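Local coordinates for protein uridylate-specific endoribonuclease nsp11 (Prrsv 16244b, PDB 5EYI) that probably degrades the 5'-polyuridines made during viral RNA replication, as a uridylate-specific endoribonuclease, and so keeps host double-stranded RNA sensors from being activated, at residues Thr107-Val112 and Cys145-Ser150; Asp113-Leu118 and Arg155-Glu160; Ala132-Val137 and Thr149-Pro154; Val162-Val167 and Ala175-Leu180. The protein carries 1 engineered substitution. One frame throughout, in Å; residues are numbered along the deposited sequence.

Overall arrangement
Four contacts within the NendoU domain illustrate how chemistry follows position in a fold. The long loop between strands 141-143 and 163-169 supplies one side of interactions 1, 2 and 3, and interactions 1 and 3 share Thr149 and Ser150. Interaction 1 is buried, with an arginine packed against a turn, whereas interaction 2, centred only about 4 Å away, lies at the surface and uses a salt bridge and a water. Interaction 3 is partly buried and mixes backbone bonding with waters and a sulfate. Interaction 4, also partly buried, is the one built on strand pairing; Leu153 and Pro154 of interaction 3 pack on its Leu180 and Val165.

Interaction 1 (Thr107-Val112 and Cys145-Ser150); sequences TGRIEV and CHHVTS
Ile110 and Val148 bring their CA atoms to 6.9 Å where the short helix 109-112 passes the type I beta turn from His147 to Ser150. This turn of the NendoU domain directly follows His146, a predicted active-site residue whose NE2 hydrogen-bonds Glu195 of the second subunit. The contact is a good example of a buried arginine whose three guanidinium nitrogens all have partners. Arg109 reaches toward the turn with its chain bent at chi3 (-75°), the torsion that sets NE, and NE donates to Thr107 OG1 at 2.9 Å, close to the guanidinium plane and nearly straight (163°). NH1 forms a salt bridge with Glu122 and also bonds Glu116 O, while NH2 bonds Asp182 O, so partners beyond the two segments hold the far end of the group. Over one face of the guanidinium sits Val148 CG1, 3.8 Å above the plane and displaced toward the rim. The same methyl also lies over one face of the His147 ring. The two flat groups do not stack: their planes stand 76° apart, and Arg109 NH2 approaches the edge of the imidazole, 3.5 Å from His147 CE1. The ring is itself fixed at both nitrogens, ND1 pairing with Thr149 OG1 at 2.7 Å with either able to donate, and NE2 bonding Val183 O. Thr149 adds its methyl, CG2, beside Arg109 NH1. The other branch of the valine is placed anti to the backbone N, and there Val148 CG2 touches Ile110 CG1 at 4.0 Å.

Interaction 2 (Asp113-Leu118 and Arg155-Glu160); sequences DCREYL and RVLPKE
Arg115 and Leu157 reach toward each other tip to tip, and the packing is close where they meet. Leu157 CD1 lies over one face of the guanidinium, 3.6 Å above its plane and shifted toward the rim, while Leu157 CG is 3.6 Å from Arg115 NH2. Arg155 O lies at the guanidinium edge, 2.9 Å from Arg115 NH2. The arginine chain is extended from CG to NE, and its flat end is held by its own segment: NE at 2.9 Å and NH2 at 3.0 Å both donate to Asp113 OD1, a side-on salt bridge in which two nitrogens share one oxygen lying within 2° of the guanidinium plane. NH2 uses the syn lone pair of OD1; NE also comes from the syn side, but 32° out of the carboxylate plane. Arg115 NH1 turns to Pro154 O. Asp113 owes its position to a Schellman motif: with positive phi it closes helix 109-112, Cys114 N bonding Arg109 O and Asp113 N bonding Ile110 O. This helix end in the NendoU domain thus presents a carboxylate to the arginine two residues on. The outer side is looser and wetter. One water joins Asp113 OD2 to Arg155 O, donating to each at 2.6 Å. The Arg155 side chain leaves its CA pointing away from the other segment, and its NH2 remains 7.0 Å from Asp113 OD2.

Interaction 3 (Ala132-Val137 and Thr149-Pro154); sequences AFIGDV and TSRYLP. With SO4 (sulfate ion), chain C.
Ile134 and Ser150 approach to 4.4 Å between CA atoms as the chain leaves helix 130-133, which carries the predicted active-site His131, and runs into strand 136-138 of the NendoU domain; Gly135, with positive phi, makes the turn out of the helix. One direct hydrogen bond is clear: Arg151 N donates to Ile134 O at 2.8 Å, almost straight at 169°. Ser150 OG lies 2.6 Å from Phe133 O, but His147 O is also within its reach, leaving the target of its proton unsettled. Waters extend the polar contact. One joins Phe133 O to Thr149 OG1, which also pairs with His147 ND1; another links Gly135 O, Arg151 NH1 and Tyr152 OH. Apolar groups lie against the flat ones. Ile134 CG2 covers a face of the Arg151 guanidinium, 3.5 Å above the plane, the two side chains lying side by side. The Tyr152 ring takes Arg151 CB over the centre of one face and meets Val137 CG2 at 3.8 Å from CZ. The charged end of the arginine engages a sulfate, probably from the crystallisation liquor: NE donates to O3 at 3.0 Å and NH2 to O4 at 2.9 Å.

Interaction 4 (Val162-Val167 and Ala175-Leu180); sequences VAVVGV and AALCTL. Engineered in segment 175-180: Ala175 (natural residue Lys).
Ala163 and Leu180 exchange two backbone hydrogen bonds, both 2.8 Å from N to O, and Val165 with Cys178 repeats the antiparallel pattern. Between these pairs Val164 faces Thr179 in a non-hydrogen-bonded pair. Beyond Val165 the register slips by one residue, and pairing resumes where Val167 and Ala175 trade two bonds, N to O 3.0 Å each. At the slip the chain turns a corner at Ala176, whose O comes 3.3 Å from Gly166 CA. Side chains meet within and across the pairs. On the face with Val165 and Cys178, Val167 touches the engineered Ala175 through CG2 to CB at 3.6 Å and Cys178 SG through CG1 at 3.9 Å; chi1 of -69° puts CG1 anti to the carbonyl carbon. Val164, on the face with Thr179, meets Leu177 CD2 through CG1 at 3.7 Å. Further out, Val142 of strand 141-143 packs on Val167 and Ala175, and Thr179 OG1 bonds Phe222 O. The second subunit contributes Glu195, whose carboxylate accepts from Thr179 N, and Thr196, which packs on Val164 and Leu177. The whole is a beta hairpin of strands 163-169 and 173-180, interrupted by a beta bulge, that carries a predicted catalytic position of the NendoU domain, natively lysine.

Interaction 1 (Thr107-Val112 and Cys145-Ser150)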
loop_
_atom_site.group_PDB
_atom_site.type_symbol
_atom_site.label_atom_id
_atom_site.label_comp_id
_atom_site.label_asym_id
_atom_site.label_seq_id
_atom_site.Cartn_x
_atom_site.Cartn_y
_atom_site.Cartn_z
ATOM N N THR A 107 8.316 15.540 -12.575
ATOM C CA THR A 107 8.090 16.925 -13.003
ATOM C C THR A 107 9.341 17.710 -13.360
ATOM O O THR A 107 9.237 18.870 -13.758
ATOM C CB THR A 107 7.354 17.686 -11.899
ATOM O OG1 THR A 107 8.106 17.586 -10.683
ATOM C CG2 THR A 107 5.976 17.100 -11.701
ATOM N N GLY A 108 10.516 17.102 -13.206
ATOM C CA GLY A 108 11.788 17.788 -13.437
ATOM C C GLY A 108 12.327 18.542 -12.238
ATOM O O GLY A 108 13.431 19.108 -12.306
ATOM N N ARG A 109 11.587 18.541 -11.131
ATOM C CA ARG A 109 11.992 19.320 -9.951
ATOM C C ARG A 109 13.265 18.794 -9.301
ATOM O O ARG A 109 14.112 19.585 -8.846
ATOM C CB ARG A 109 10.869 19.376 -8.923
ATOM C CG ARG A 109 9.862 20.452 -9.255
ATOM C CD ARG A 109 8.755 20.503 -8.239
ATOM N NE ARG A 109 7.815 19.406 -8.394
ATOM C CZ ARG A 109 6.678 19.293 -7.711
ATOM N NH1 ARG A 109 6.331 20.237 -6.833
ATOM N NH2 ARG A 109 5.883 18.247 -7.920
ATOM N N ILE A 110 13.393 17.472 -9.248
ATOM C CA ILE A 110 14.624 16.861 -8.744
ATOM C C ILE A 110 15.844 17.302 -9.582
ATOM O O ILE A 110 16.852 17.717 -9.027
ATOM C CB ILE A 110 14.498 15.320 -8.655
ATOM C CG1 ILE A 110 13.580 14.947 -7.487
ATOM C CG2 ILE A 110 15.856 14.656 -8.456
ATOM C CD1 ILE A 110 12.982 13.561 -7.598
ATOM N N GLU A 111 15.727 17.266 -10.907
ATOM C CA GLU A 111 16.876 17.536 -11.775
ATOM C C GLU A 111 17.332 18.989 -11.677
ATOM O O GLU A 111 18.532 19.241 -11.674
ATOM C CB GLU A 111 16.610 17.143 -13.230
ATOM C CG GLU A 111 16.641 15.635 -13.496
ATOM C CD GLU A 111 15.380 14.909 -13.039
ATOM O OE1 GLU A 111 14.425 15.567 -12.556
ATOM O OE2 GLU A 111 15.348 13.667 -13.156
ATOM N N VAL A 112 16.398 19.934 -11.574
ATOM C CA VAL A 112 16.773 21.354 -11.398
ATOM C C VAL A 112 16.909 21.783 -9.944
ATOM O O VAL A 112 17.317 22.906 -9.697
ATOM C CB VAL A 112 15.834 22.335 -12.145
ATOM C CG1 VAL A 112 15.707 21.929 -13.597
ATOM C CG2 VAL A 112 14.464 22.435 -11.503
ATOM N N CYS A 145 8.583 11.852 4.671
ATOM C CA CYS A 145 9.190 12.874 3.831
ATOM C C CYS A 145 9.326 12.322 2.434
ATOM O O CYS A 145 10.432 12.132 1.936
ATOM C CB CYS A 145 10.544 13.246 4.408
ATOM S SG CYS A 145 10.348 13.969 6.030
ATOM N N HIS A 146 8.189 12.058 1.801
ATOM C CA HIS A 146 8.179 11.315 0.545
ATOM C C HIS A 146 8.035 12.175 -0.710
ATOM O O HIS A 146 7.830 11.645 -1.796
ATOM C CB HIS A 146 7.110 10.235 0.606
ATOM C CG HIS A 146 7.367 9.197 1.657
ATOM N ND1 HIS A 146 6.587 9.079 2.782
ATOM C CD2 HIS A 146 8.309 8.230 1.753
ATOM C CE1 HIS A 146 7.031 8.080 3.523
ATOM N NE2 HIS A 146 8.078 7.551 2.923
ATOM N N HIS A 147 8.190 13.490 -0.579
ATOM C CA HIS A 147 8.070 14.379 -1.721
ATOM C C HIS A 147 9.223 15.372 -1.770
ATOM O O HIS A 147 9.826 15.693 -0.749
ATOM C CB HIS A 147 6.727 15.113 -1.700
ATOM C CG HIS A 147 6.308 15.626 -3.039
ATOM N ND1 HIS A 147 6.177 16.967 -3.319
ATOM C CD2 HIS A 147 6.022 14.975 -4.190
ATOM C CE1 HIS A 147 5.816 17.125 -4.579
ATOM N NE2 HIS A 147 5.717 15.930 -5.134
ATOM N N VAL A 148 9.509 15.850 -2.976
ATOM C CA VAL A 148 10.568 16.819 -3.215
ATOM C C VAL A 148 10.338 18.139 -2.467
ATOM O O VAL A 148 11.281 18.893 -2.242
ATOM C CB VAL A 148 10.725 17.094 -4.730
ATOM C CG1 VAL A 148 9.562 17.931 -5.257
ATOM C CG2 VAL A 148 12.070 17.751 -5.029
ATOM N N THR A 149 9.087 18.401 -2.105
ATOM C CA THR A 149 8.696 19.555 -1.304
ATOM C C THR A 149 8.718 19.296 0.223
ATOM O O THR A 149 8.460 20.222 1.003
ATOM C CB THR A 149 7.279 20.032 -1.714
ATOM O OG1 THR A 149 6.320 18.984 -1.504
ATOM C CG2 THR A 149 7.252 20.442 -3.187
ATOM N N SER A 150 9.042 18.072 0.649
ATOM C CA SER A 150 8.977 17.702 2.066
ATOM C C SER A 150 10.063 18.366 2.907
ATOM O O SER A 150 11.045 18.908 2.398
ATOM C CB SER A 150 9.067 16.181 2.253
ATOM O OG SER A 150 8.031 15.505 1.563
#

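Interaction 2 (Asp113-Leu118 and Arg155-Glu160)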
loop_
_atom_site.group_PDB
_atom_site.type_symbol
_atom_site.label_atom_id
_atom_site.label_comp_id
_atom_site.label_asym_id
_atom_site.label_seq_id
_atom_site.Cartn_x
_atom_site.Cartn_y
_atom_site.Cartn_z
ATOM N N ASP A 113 16.578 20.896 -9.003
ATOM C CA ASP A 113 16.589 21.174 -7.564
ATOM C C ASP A 113 15.598 22.265 -7.149
ATOM O O ASP A 113 15.871 23.063 -6.247
ATOM C CB ASP A 113 18.012 21.501 -7.063
ATOM C CG ASP A 113 18.177 21.271 -5.566
ATOM O OD1 ASP A 113 17.513 20.380 -5.000
ATOM O OD2 ASP A 113 18.978 21.989 -4.951
ATOM N N CYS A 114 14.441 22.291 -7.804
ATOM C CA CYS A 114 13.356 23.158 -7.381
ATOM C C CYS A 114 12.488 22.396 -6.395
ATOM O O CYS A 114 11.898 21.379 -6.752
ATOM C CB CYS A 114 12.511 23.600 -8.563
ATOM S SG CYS A 114 11.140 24.663 -8.056
ATOM N N ARG A 115 12.399 22.894 -5.162
ATOM C CA ARG A 115 11.642 22.217 -4.104
ATOM C C ARG A 115 10.355 22.943 -3.728
ATOM O O ARG A 115 9.867 22.812 -2.610
ATOM C CB ARG A 115 12.543 22.023 -2.897
ATOM C CG ARG A 115 13.867 21.410 -3.311
ATOM C CD ARG A 115 14.619 20.834 -2.151
ATOM N NE ARG A 115 15.865 20.236 -2.601
ATOM C CZ ARG A 115 16.635 19.447 -1.861
ATOM N NH1 ARG A 115 16.295 19.128 -0.608
ATOM N NH2 ARG A 115 17.758 18.966 -2.380
ATOM N N GLU A 116 9.788 23.664 -4.692
ATOM C CA GLU A 116 8.554 24.405 -4.511
ATOM C C GLU A 116 7.383 23.590 -5.032
ATOM O O GLU A 116 7.533 22.752 -5.922
ATOM C CB GLU A 116 8.615 25.733 -5.280
ATOM C CG GLU A 116 9.834 26.603 -4.983
ATOM C CD GLU A 116 9.941 27.007 -3.519
ATOM O OE1 GLU A 116 8.909 27.353 -2.901
ATOM O OE2 GLU A 116 11.070 26.983 -2.978
ATOM N N TYR A 117 6.213 23.857 -4.473
ATOM C CA TYR A 117 4.955 23.371 -5.012
ATOM C C TYR A 117 4.744 23.970 -6.397
ATOM O O TYR A 117 5.161 25.092 -6.654
ATOM C CB TYR A 117 3.795 23.773 -4.104
ATOM C CG TYR A 117 3.800 23.092 -2.752
ATOM C CD1 TYR A 117 3.564 21.724 -2.637
ATOM C CD2 TYR A 117 4.035 23.818 -1.586
ATOM C CE1 TYR A 117 3.560 21.098 -1.399
ATOM C CE2 TYR A 117 4.032 23.203 -0.342
ATOM C CZ TYR A 117 3.791 21.848 -0.250
ATOM O OH TYR A 117 3.794 21.241 0.979
ATOM N N LEU A 118 4.138 23.217 -7.301
ATOM C CA LEU A 118 3.880 23.742 -8.640
ATOM C C LEU A 118 2.706 24.705 -8.637
ATOM O O LEU A 118 2.647 25.587 -9.481
ATOM C CB LEU A 118 3.646 22.621 -9.655
ATOM C CG LEU A 118 4.811 21.643 -9.865
ATOM C CD1 LEU A 118 4.485 20.692 -11.005
ATOM C CD2 LEU A 118 6.117 22.362 -10.141
ATOM N N ARG A 155 20.651 17.935 0.699
ATOM C CA ARG A 155 20.928 18.792 -0.453
ATOM C C ARG A 155 21.019 18.041 -1.793
ATOM O O ARG A 155 20.633 18.592 -2.815
ATOM C CB ARG A 155 22.183 19.637 -0.206
ATOM C CG ARG A 155 21.932 20.801 0.742
ATOM C CD ARG A 155 23.226 21.449 1.193
ATOM N NE ARG A 155 23.969 22.065 0.085
ATOM C CZ ARG A 155 23.914 23.349 -0.288
ATOM N NH1 ARG A 155 23.137 24.229 0.336
ATOM N NH2 ARG A 155 24.653 23.759 -1.313
ATOM N N VAL A 156 21.508 16.804 -1.804
ATOM C CA VAL A 156 21.597 16.042 -3.065
ATOM C C VAL A 156 20.537 14.953 -3.068
ATOM O O VAL A 156 20.480 14.120 -2.174
ATOM C CB VAL A 156 23.042 15.564 -3.468
ATOM C CG1 VAL A 156 24.049 15.637 -2.339
ATOM C CG2 VAL A 156 23.069 14.185 -4.144
ATOM N N LEU A 157 19.673 15.023 -4.074
ATOM C CA LEU A 157 18.609 14.058 -4.295
ATOM C C LEU A 157 18.967 13.250 -5.535
ATOM O O LEU A 157 19.264 13.827 -6.582
ATOM C CB LEU A 157 17.280 14.776 -4.502
ATOM C CG LEU A 157 16.829 15.666 -3.331
ATOM C CD1 LEU A 157 15.519 16.377 -3.660
ATOM C CD2 LEU A 157 16.688 14.868 -2.041
ATOM N N PRO A 158 18.952 11.909 -5.433
ATOM C CA PRO A 158 19.228 11.111 -6.631
ATOM C C PRO A 158 18.268 11.436 -7.784
ATOM O O PRO A 158 17.061 11.634 -7.555
ATOM C CB PRO A 158 19.025 9.671 -6.154
ATOM C CG PRO A 158 19.196 9.709 -4.675
ATOM C CD PRO A 158 18.789 11.077 -4.226
ATOM N N LYS A 159 18.801 11.482 -9.002
ATOM C CA LYS A 159 18.003 11.801 -10.182
ATOM C C LYS A 159 17.350 10.534 -10.697
ATOM O O LYS A 159 17.767 9.961 -11.699
ATOM C CB LYS A 159 18.864 12.465 -11.253
ATOM C CG LYS A 159 19.394 13.828 -10.832
ATOM C CD LYS A 159 20.489 14.271 -11.778
ATOM C CE LYS A 159 20.982 15.667 -11.463
ATOM N NZ LYS A 159 21.870 16.145 -12.565
ATOM N N GLU A 160 16.314 10.114 -9.984
ATOM C CA GLU A 160 15.654 8.836 -10.197
ATOM C C GLU A 160 14.156 9.078 -10.204
ATOM O O GLU A 160 13.694 10.134 -9.757
ATOM C CB GLU A 160 15.987 7.887 -9.044
ATOM C CG GLU A 160 17.459 7.565 -8.869
ATOM C CD GLU A 160 18.021 6.673 -9.965
ATOM O OE1 GLU A 160 17.275 5.856 -10.554
ATOM O OE2 GLU A 160 19.235 6.769 -10.228
HETATM O O HOH W 1 20.245 21.205 -2.815
#

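Interaction 3 (Ala132-Val137 and Thr149-Pro154)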
loop_
_atom_site.group_PDB
_atom_site.type_symbol
_atom_site.label_atom_id
_atom_site.label_comp_id
_atom_site.label_asym_id
_atom_site.label_seq_id
_atom_site.Cartn_x
_atom_site.Cartn_y
_atom_site.Cartn_z
ATOM N N ALA A 132 2.528 12.007 5.063
ATOM C CA ALA A 132 3.064 11.579 3.749
ATOM C C ALA A 132 3.976 12.588 3.053
ATOM O O ALA A 132 5.082 12.235 2.621
ATOM C CB ALA A 132 1.931 11.218 2.797
ATOM N N PHE A 133 3.503 13.829 2.943
ATOM C CA PHE A 133 4.061 14.803 2.001
ATOM C C PHE A 133 4.845 15.973 2.605
ATOM O O PHE A 133 5.672 16.575 1.913
ATOM C CB PHE A 133 2.939 15.318 1.084
ATOM C CG PHE A 133 2.216 14.221 0.327
ATOM C CD1 PHE A 133 2.926 13.261 -0.396
ATOM C CD2 PHE A 133 0.822 14.153 0.326
ATOM C CE1 PHE A 133 2.265 12.258 -1.091
ATOM C CE2 PHE A 133 0.160 13.153 -0.364
ATOM C CZ PHE A 133 0.882 12.203 -1.072
ATOM N N ILE A 134 4.605 16.294 3.875
ATOM C CA ILE A 134 5.343 17.359 4.564
ATOM C C ILE A 134 6.436 16.759 5.473
ATOM O O ILE A 134 7.599 17.170 5.419
ATOM C CB ILE A 134 4.368 18.300 5.310
ATOM C CG1 ILE A 134 3.455 19.000 4.283
ATOM C CG2 ILE A 134 5.124 19.326 6.146
ATOM C CD1 ILE A 134 2.294 19.781 4.880
ATOM N N GLY A 135 6.053 15.772 6.275
ATOM C CA GLY A 135 6.952 15.110 7.193
ATOM C C GLY A 135 6.777 15.621 8.604
ATOM O O GLY A 135 6.373 16.763 8.824
ATOM N N ASP A 136 7.081 14.760 9.561
ATOM C CA ASP A 136 6.986 15.117 10.969
ATOM C C ASP A 136 7.982 14.314 11.782
ATOM O O ASP A 136 8.590 13.375 11.271
ATOM C CB ASP A 136 5.570 14.855 11.473
ATOM C CG ASP A 136 5.253 13.378 11.567
ATOM O OD1 ASP A 136 5.855 12.577 10.818
ATOM O OD2 ASP A 136 4.404 13.012 12.402
ATOM N N VAL A 137 8.114 14.681 13.050
ATOM C CA VAL A 137 9.066 14.059 13.957
ATOM C C VAL A 137 8.325 13.499 15.166
ATOM O O VAL A 137 7.517 14.194 15.779
ATOM C CB VAL A 137 10.136 15.076 14.395
ATOM C CG1 VAL A 137 11.002 14.531 15.528
ATOM C CG2 VAL A 137 10.988 15.468 13.197
ATOM N N THR A 149 9.087 18.401 -2.105
ATOM C CA THR A 149 8.696 19.555 -1.304
ATOM C C THR A 149 8.718 19.296 0.223
ATOM O O THR A 149 8.460 20.222 1.003
ATOM C CB THR A 149 7.279 20.032 -1.714
ATOM O OG1 THR A 149 6.320 18.984 -1.504
ATOM C CG2 THR A 149 7.252 20.442 -3.187
ATOM N N SER A 150 9.042 18.072 0.649
ATOM C CA SER A 150 8.977 17.702 2.066
ATOM C C SER A 150 10.063 18.366 2.907
ATOM O O SER A 150 11.045 18.908 2.398
ATOM C CB SER A 150 9.067 16.181 2.253
ATOM O OG SER A 150 8.031 15.505 1.563
ATOM N N ARG A 151 9.867 18.306 4.214
ATOM C CA ARG A 151 10.886 18.737 5.166
ATOM C C ARG A 151 11.993 17.700 5.304
ATOM O O ARG A 151 11.874 16.565 4.817
ATOM C CB ARG A 151 10.262 18.973 6.524
ATOM C CG ARG A 151 9.352 20.174 6.560
ATOM C CD ARG A 151 8.590 20.194 7.869
ATOM N NE ARG A 151 7.739 21.371 7.999
ATOM C CZ ARG A 151 6.648 21.444 8.771
ATOM N NH1 ARG A 151 6.245 20.407 9.505
ATOM N NH2 ARG A 151 5.936 22.573 8.797
ATOM N N TYR A 152 13.075 18.129 5.956
ATOM C CA TYR A 152 14.156 17.256 6.417
ATOM C C TYR A 152 14.994 16.597 5.293
ATOM O O TYR A 152 15.748 15.651 5.549
ATOM C CB TYR A 152 13.584 16.209 7.392
ATOM C CG TYR A 152 12.669 16.822 8.441
ATOM C CD1 TYR A 152 13.080 17.920 9.196
ATOM C CD2 TYR A 152 11.381 16.323 8.660
ATOM C CE1 TYR A 152 12.247 18.495 10.144
ATOM C CE2 TYR A 152 10.537 16.896 9.604
ATOM C CZ TYR A 152 10.976 17.984 10.337
ATOM O OH TYR A 152 10.159 18.567 11.271
ATOM N N LEU A 153 14.899 17.115 4.071
ATOM C CA LEU A 153 15.575 16.502 2.935
ATOM C C LEU A 153 17.029 16.952 2.854
ATOM O O LEU A 153 17.359 18.058 3.283
ATOM C CB LEU A 153 14.885 16.860 1.626
ATOM C CG LEU A 153 13.426 16.448 1.481
ATOM C CD1 LEU A 153 12.994 16.793 0.069
ATOM C CD2 LEU A 153 13.211 14.971 1.797
ATOM N N PRO A 154 17.905 16.095 2.299
ATOM C CA PRO A 154 19.306 16.481 2.101
ATOM C C PRO A 154 19.468 17.364 0.870
ATOM O O PRO A 154 18.541 17.498 0.076
ATOM C CB PRO A 154 19.995 15.146 1.879
ATOM C CG PRO A 154 18.955 14.310 1.204
ATOM C CD PRO A 154 17.631 14.742 1.778
HETATM S S SO4 C . 8.290 24.479 6.652
HETATM O O1 SO4 C . 8.708 25.605 5.796
HETATM O O2 SO4 C . 8.526 24.787 8.081
HETATM O O3 SO4 C . 9.110 23.326 6.217
HETATM O O4 SO4 C . 6.847 24.134 6.555
HETATM O O HOH W 2 4.847 18.986 0.733
HETATM O O HOH W 3 7.484 18.568 10.848
#

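Interaction 4 (Val162-Val167 and Ala175-Leu180)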
loop_
_atom_site.group_PDB
_atom_site.type_symbol
_atom_site.label_atom_id
_atom_site.label_comp_id
_atom_site.label_asym_id
_atom_site.label_seq_id
_atom_site.Cartn_x
_atom_site.Cartn_y
_atom_site.Cartn_z
ATOM N N VAL A 162 11.915 6.968 -8.506
ATOM C CA VAL A 162 11.772 6.836 -7.061
ATOM C C VAL A 162 13.161 6.929 -6.448
ATOM O O VAL A 162 13.976 6.025 -6.599
ATOM C CB VAL A 162 11.102 5.516 -6.666
ATOM C CG1 VAL A 162 10.853 5.490 -5.172
ATOM C CG2 VAL A 162 9.795 5.342 -7.424
ATOM N N ALA A 163 13.435 8.052 -5.797
ATOM C CA ALA A 163 14.731 8.312 -5.203
ATOM C C ALA A 163 14.733 7.762 -3.789
ATOM O O ALA A 163 13.692 7.757 -3.130
ATOM C CB ALA A 163 15.002 9.806 -5.175
ATOM N N VAL A 164 15.900 7.311 -3.331
ATOM C CA VAL A 164 16.074 6.831 -1.961
ATOM C C VAL A 164 17.044 7.763 -1.234
ATOM O O VAL A 164 18.130 8.055 -1.731
ATOM C CB VAL A 164 16.573 5.379 -1.937
ATOM C CG1 VAL A 164 16.865 4.928 -0.512
ATOM C CG2 VAL A 164 15.526 4.472 -2.587
ATOM N N VAL A 165 16.642 8.199 -0.044
ATOM C CA VAL A 165 17.293 9.287 0.652
ATOM C C VAL A 165 17.207 9.087 2.177
ATOM O O VAL A 165 16.297 8.406 2.687
ATOM C CB VAL A 165 16.674 10.616 0.111
ATOM C CG1 VAL A 165 15.870 11.397 1.131
ATOM C CG2 VAL A 165 17.708 11.457 -0.602
ATOM N N GLY A 166 18.195 9.627 2.891
ATOM C CA GLY A 166 18.135 9.751 4.343
ATOM C C GLY A 166 17.581 11.120 4.682
ATOM O O GLY A 166 17.807 12.084 3.948
ATOM N N VAL A 167 16.852 11.207 5.787
ATOM C CA VAL A 167 16.199 12.450 6.188
ATOM C C VAL A 167 16.565 12.770 7.623
ATOM O O VAL A 167 16.753 11.862 8.424
ATOM C CB VAL A 167 14.658 12.388 6.004
ATOM C CG1 VAL A 167 14.313 12.360 4.530
ATOM C CG2 VAL A 167 14.040 11.188 6.704
ATOM N N ALA A 175 15.767 9.355 9.725
ATOM C CA ALA A 175 15.345 8.083 9.130
ATOM C C ALA A 175 16.321 7.760 8.003
ATOM O O ALA A 175 16.493 8.569 7.091
ATOM C CB ALA A 175 13.914 8.157 8.613
ATOM N N ALA A 176 16.935 6.577 8.074
ATOM C CA ALA A 176 18.048 6.196 7.191
ATOM C C ALA A 176 17.669 6.098 5.720
ATOM O O ALA A 176 18.430 6.521 4.852
ATOM C CB ALA A 176 18.655 4.873 7.649
ATOM N N LEU A 177 16.502 5.523 5.449
ATOM C CA LEU A 177 16.074 5.266 4.085
ATOM C C LEU A 177 14.608 5.617 3.935
ATOM O O LEU A 177 13.769 5.115 4.670
ATOM C CB LEU A 177 16.307 3.797 3.715
ATOM C CG LEU A 177 17.756 3.293 3.724
ATOM C CD1 LEU A 177 17.815 1.776 3.565
ATOM C CD2 LEU A 177 18.593 3.961 2.637
ATOM N N CYS A 178 14.312 6.500 2.987
ATOM C CA CYS A 178 12.940 6.825 2.666
ATOM C C CYS A 178 12.821 7.213 1.185
ATOM O O CYS A 178 13.717 7.841 0.618
ATOM C CB CYS A 178 12.406 7.877 3.652
ATOM S SG CYS A 178 12.093 9.531 3.037
ATOM N N THR A 179 11.728 6.778 0.561
ATOM C CA THR A 179 11.532 6.948 -0.868
ATOM C C THR A 179 10.920 8.300 -1.137
ATOM O O THR A 179 10.148 8.812 -0.336
ATOM C CB THR A 179 10.625 5.865 -1.474
ATOM O OG1 THR A 179 9.382 5.823 -0.776
ATOM C CG2 THR A 179 11.297 4.504 -1.413
ATOM N N LEU A 180 11.245 8.858 -2.290
ATOM C CA LEU A 180 10.856 10.214 -2.614
ATOM C C LEU A 180 10.605 10.336 -4.103
ATOM O O LEU A 180 11.325 9.729 -4.898
ATOM C CB LEU A 180 11.987 11.140 -2.177
ATOM C CG LEU A 180 11.878 12.643 -2.395
ATOM C CD1 LEU A 180 12.662 13.346 -1.287
ATOM C CD2 LEU A 180 12.360 13.068 -3.779
#